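Local coordinates for protein MmeI (Methylophilus methylotrophus, PDB 5HR4) that probably methylates adenine in DNA using S-adenosyl-L-methionine, as part of a restriction-modification enzyme that joins this activity to DNA cleavage in one chain, at residues L194-I204 with V424-M435. Numbering follows the deposited sequence.
Sequences LFCLFAEDTTI and VALWLTDHQMNM. With CA (calcium ion), chain G.
Phe198, Leu428 and His431 lie at the heart of a buried, largely apolar contact between two nearly parallel helices, 9° apart, where the helicase spacer domain meets the DNA-methyltransferase domain. The axes of the two segments come no closer than 10.9 Å, a spacing that large side chains must fill. Phe198 spans it: with CG anti to the backbone N (chi1 172°), its ring slides past Leu428, whose CB sits over the ring centre in a CH-pi contact, 4.3 Å from the centroid. Branched Leu428 also sends CD2 to Phe195. Gln432 lays its aliphatic CG at the edge of the Phe198 ring, while its amide NE2 turns to Ser288 O. Phe198 and His431 meet rim to rim, planes at 86°. Beyond the helix end, Ile204 CG1 lies over one face of the imidazole, 3.5 Å from its centroid, and Thr202 brings its methyl to the ring edge. An alanine in place of His431 would probably leave Ile204 and Thr202 without the flat surface they pack against. Asp201, in the same turn, chelates calcium through both carboxylate oxygens, alongside Gln158, Cys283 and Leu285. No hydrogen bond joins the two segments, so their association rests on apolar and aromatic packing, which bulky Phe198 and branched Leu428 suit.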
# COMPACT_ATOMS: atom_id res chain seq x y z
N LEU A 194 -5.77 28.49 3.04
CA LEU A 194 -5.01 27.74 4.02
C LEU A 194 -3.81 28.55 4.49
O LEU A 194 -3.52 28.61 5.69
CB LEU A 194 -4.56 26.43 3.40
CG LEU A 194 -3.78 25.53 4.34
CD1 LEU A 194 -4.65 25.17 5.54
CD2 LEU A 194 -3.36 24.30 3.57
N PHE A 195 -3.12 29.19 3.55
CA PHE A 195 -1.99 30.03 3.94
C PHE A 195 -2.45 31.17 4.82
O PHE A 195 -1.79 31.52 5.80
CB PHE A 195 -1.28 30.54 2.69
CG PHE A 195 -0.21 31.55 2.99
CD1 PHE A 195 -0.53 32.89 3.16
CD2 PHE A 195 1.11 31.17 3.08
CE1 PHE A 195 0.44 33.81 3.43
CE2 PHE A 195 2.09 32.09 3.34
CZ PHE A 195 1.76 33.42 3.52
N CYS A 196 -3.59 31.78 4.50
CA CYS A 196 -4.06 32.86 5.35
C CYS A 196 -4.39 32.35 6.75
O CYS A 196 -4.10 33.04 7.74
CB CYS A 196 -5.27 33.55 4.70
SG CYS A 196 -4.82 34.53 3.25
N LEU A 197 -4.98 31.16 6.87
CA LEU A 197 -5.31 30.66 8.20
C LEU A 197 -4.05 30.43 9.02
O LEU A 197 -3.99 30.80 10.19
CB LEU A 197 -6.14 29.38 8.11
CG LEU A 197 -7.53 29.61 7.51
CD1 LEU A 197 -8.15 28.30 7.15
CD2 LEU A 197 -8.41 30.35 8.50
N PHE A 198 -3.02 29.88 8.39
CA PHE A 198 -1.74 29.71 9.08
C PHE A 198 -1.10 31.05 9.40
O PHE A 198 -0.48 31.22 10.47
CB PHE A 198 -0.82 28.85 8.21
CG PHE A 198 0.59 28.76 8.73
CD1 PHE A 198 0.91 27.85 9.73
CD2 PHE A 198 1.59 29.58 8.22
CE1 PHE A 198 2.22 27.73 10.20
CE2 PHE A 198 2.89 29.49 8.68
CZ PHE A 198 3.21 28.56 9.69
N ALA A 199 -1.25 32.04 8.51
CA ALA A 199 -0.49 33.27 8.63
C ALA A 199 -0.97 34.13 9.79
O ALA A 199 -0.16 34.79 10.46
CB ALA A 199 -0.54 34.07 7.33
N GLU A 200 -2.28 34.18 10.04
CA GLU A 200 -2.75 35.06 11.11
C GLU A 200 -2.42 34.50 12.49
O GLU A 200 -2.40 35.26 13.47
CB GLU A 200 -4.24 35.34 10.99
CG GLU A 200 -5.15 34.14 11.16
CD GLU A 200 -6.62 34.53 10.97
OE1 GLU A 200 -6.89 35.75 11.08
OE2 GLU A 200 -7.48 33.64 10.73
N ASP A 201 -2.16 33.20 12.58
CA ASP A 201 -1.84 32.52 13.83
C ASP A 201 -0.34 32.45 14.08
O ASP A 201 0.11 31.84 15.06
CB ASP A 201 -2.43 31.11 13.81
CG ASP A 201 -3.90 31.12 14.06
OD1 ASP A 201 -4.38 32.20 14.50
OD2 ASP A 201 -4.56 30.08 13.83
N THR A 202 0.43 33.04 13.20
CA THR A 202 1.86 33.20 13.35
C THR A 202 2.13 34.70 13.19
O THR A 202 1.20 35.53 13.24
CB THR A 202 2.58 32.31 12.33
OG1 THR A 202 2.14 30.95 12.54
CG2 THR A 202 4.08 32.37 12.53
N THR A 203 3.38 35.06 13.00
CA THR A 203 3.73 36.46 12.89
C THR A 203 3.78 36.95 11.45
O THR A 203 4.34 38.02 11.19
CB THR A 203 5.07 36.68 13.57
OG1 THR A 203 6.00 35.71 13.06
CG2 THR A 203 4.90 36.48 15.07
N ILE A 204 3.21 36.19 10.51
CA ILE A 204 3.22 36.61 9.12
C ILE A 204 2.26 37.77 8.91
O ILE A 204 2.64 38.84 8.41
CB ILE A 204 2.90 35.44 8.18
CG1 ILE A 204 3.97 34.36 8.33
CG2 ILE A 204 2.87 35.95 6.76
CD1 ILE A 204 3.76 33.18 7.43
N VAL A 424 2.17 24.52 -0.85
CA VAL A 424 1.96 25.33 0.36
C VAL A 424 2.48 24.61 1.58
O VAL A 424 3.00 25.23 2.52
CB VAL A 424 0.49 25.71 0.52
CG1 VAL A 424 0.23 26.22 1.92
CG2 VAL A 424 0.12 26.79 -0.48
N ALA A 425 2.38 23.28 1.59
CA ALA A 425 2.92 22.53 2.72
C ALA A 425 4.39 22.84 2.94
O ALA A 425 4.85 22.99 4.08
CB ALA A 425 2.69 21.04 2.50
N LEU A 426 5.16 22.96 1.85
CA LEU A 426 6.58 23.25 1.99
C LEU A 426 6.81 24.66 2.51
O LEU A 426 7.75 24.90 3.27
CB LEU A 426 7.29 23.02 0.66
CG LEU A 426 7.70 21.56 0.50
CD1 LEU A 426 7.97 21.21 -0.92
CD2 LEU A 426 8.96 21.31 1.32
N TRP A 427 5.99 25.63 2.12
CA TRP A 427 6.23 26.98 2.62
C TRP A 427 5.84 27.13 4.09
O TRP A 427 6.54 27.81 4.85
CB TRP A 427 5.47 28.01 1.79
CG TRP A 427 6.13 28.36 0.50
CD1 TRP A 427 7.42 28.76 0.29
CD2 TRP A 427 5.49 28.40 -0.78
NE1 TRP A 427 7.63 29.03 -1.04
CE2 TRP A 427 6.45 28.82 -1.72
CE3 TRP A 427 4.18 28.12 -1.22
CZ2 TRP A 427 6.15 28.95 -3.07
CZ3 TRP A 427 3.89 28.25 -2.55
CH2 TRP A 427 4.87 28.66 -3.46
N LEU A 428 4.72 26.53 4.51
CA LEU A 428 4.35 26.56 5.92
C LEU A 428 5.41 25.88 6.78
O LEU A 428 5.78 26.38 7.85
CB LEU A 428 2.99 25.90 6.13
CG LEU A 428 1.80 26.30 5.24
CD1 LEU A 428 0.52 25.56 5.65
CD2 LEU A 428 1.60 27.82 5.19
N THR A 429 5.92 24.73 6.33
CA THR A 429 7.00 24.10 7.08
C THR A 429 8.23 25.01 7.12
O THR A 429 8.85 25.16 8.17
CB THR A 429 7.35 22.73 6.48
OG1 THR A 429 6.15 22.03 6.13
CG2 THR A 429 8.08 21.92 7.52
N ASP A 430 8.56 25.63 5.99
CA ASP A 430 9.62 26.64 5.98
C ASP A 430 9.40 27.65 7.08
O ASP A 430 10.27 27.85 7.94
CB ASP A 430 9.67 27.34 4.62
CG ASP A 430 10.72 28.43 4.57
OD1 ASP A 430 11.92 28.08 4.50
OD2 ASP A 430 10.36 29.64 4.58
N HIS A 431 8.22 28.29 7.10
CA HIS A 431 8.00 29.30 8.13
C HIS A 431 8.02 28.70 9.53
O HIS A 431 8.54 29.33 10.46
CB HIS A 431 6.68 30.00 7.94
CG HIS A 431 6.52 31.19 8.83
ND1 HIS A 431 7.40 32.26 8.79
CD2 HIS A 431 5.60 31.48 9.77
CE1 HIS A 431 7.01 33.16 9.67
NE2 HIS A 431 5.93 32.72 10.28
N GLN A 432 7.42 27.52 9.71
CA GLN A 432 7.48 26.87 11.02
C GLN A 432 8.92 26.71 11.49
O GLN A 432 9.23 27.00 12.64
CB GLN A 432 6.77 25.52 10.98
CG GLN A 432 5.31 25.60 11.40
CD GLN A 432 4.58 24.32 11.13
OE1 GLN A 432 5.02 23.51 10.32
NE2 GLN A 432 3.45 24.12 11.83
N MET A 433 9.81 26.29 10.58
CA MET A 433 11.21 26.14 10.95
C MET A 433 11.90 27.49 11.13
O MET A 433 12.71 27.65 12.06
CB MET A 433 11.94 25.30 9.90
CG MET A 433 11.42 23.88 9.82
SD MET A 433 11.31 23.05 11.44
CE MET A 433 13.00 23.16 11.97
N ASN A 434 11.60 28.46 10.27
CA ASN A 434 12.19 29.78 10.47
C ASN A 434 11.85 30.32 11.86
O ASN A 434 12.70 30.92 12.52
CB ASN A 434 11.74 30.76 9.38
CG ASN A 434 12.10 30.28 7.99
OD1 ASN A 434 13.07 29.56 7.81
ND2 ASN A 434 11.28 30.64 7.00
N MET A 435 10.61 30.07 12.32
CA MET A 435 10.26 30.48 13.67
C MET A 435 11.05 29.68 14.70
O MET A 435 11.46 30.23 15.74
CB MET A 435 8.75 30.32 13.91
CG MET A 435 7.82 31.38 13.27
SD MET A 435 8.33 33.13 13.30
CE MET A 435 8.68 33.36 15.06
CA CA G . -6.61 31.26 14.41
O HOH W 1 -7.25 33.57 14.23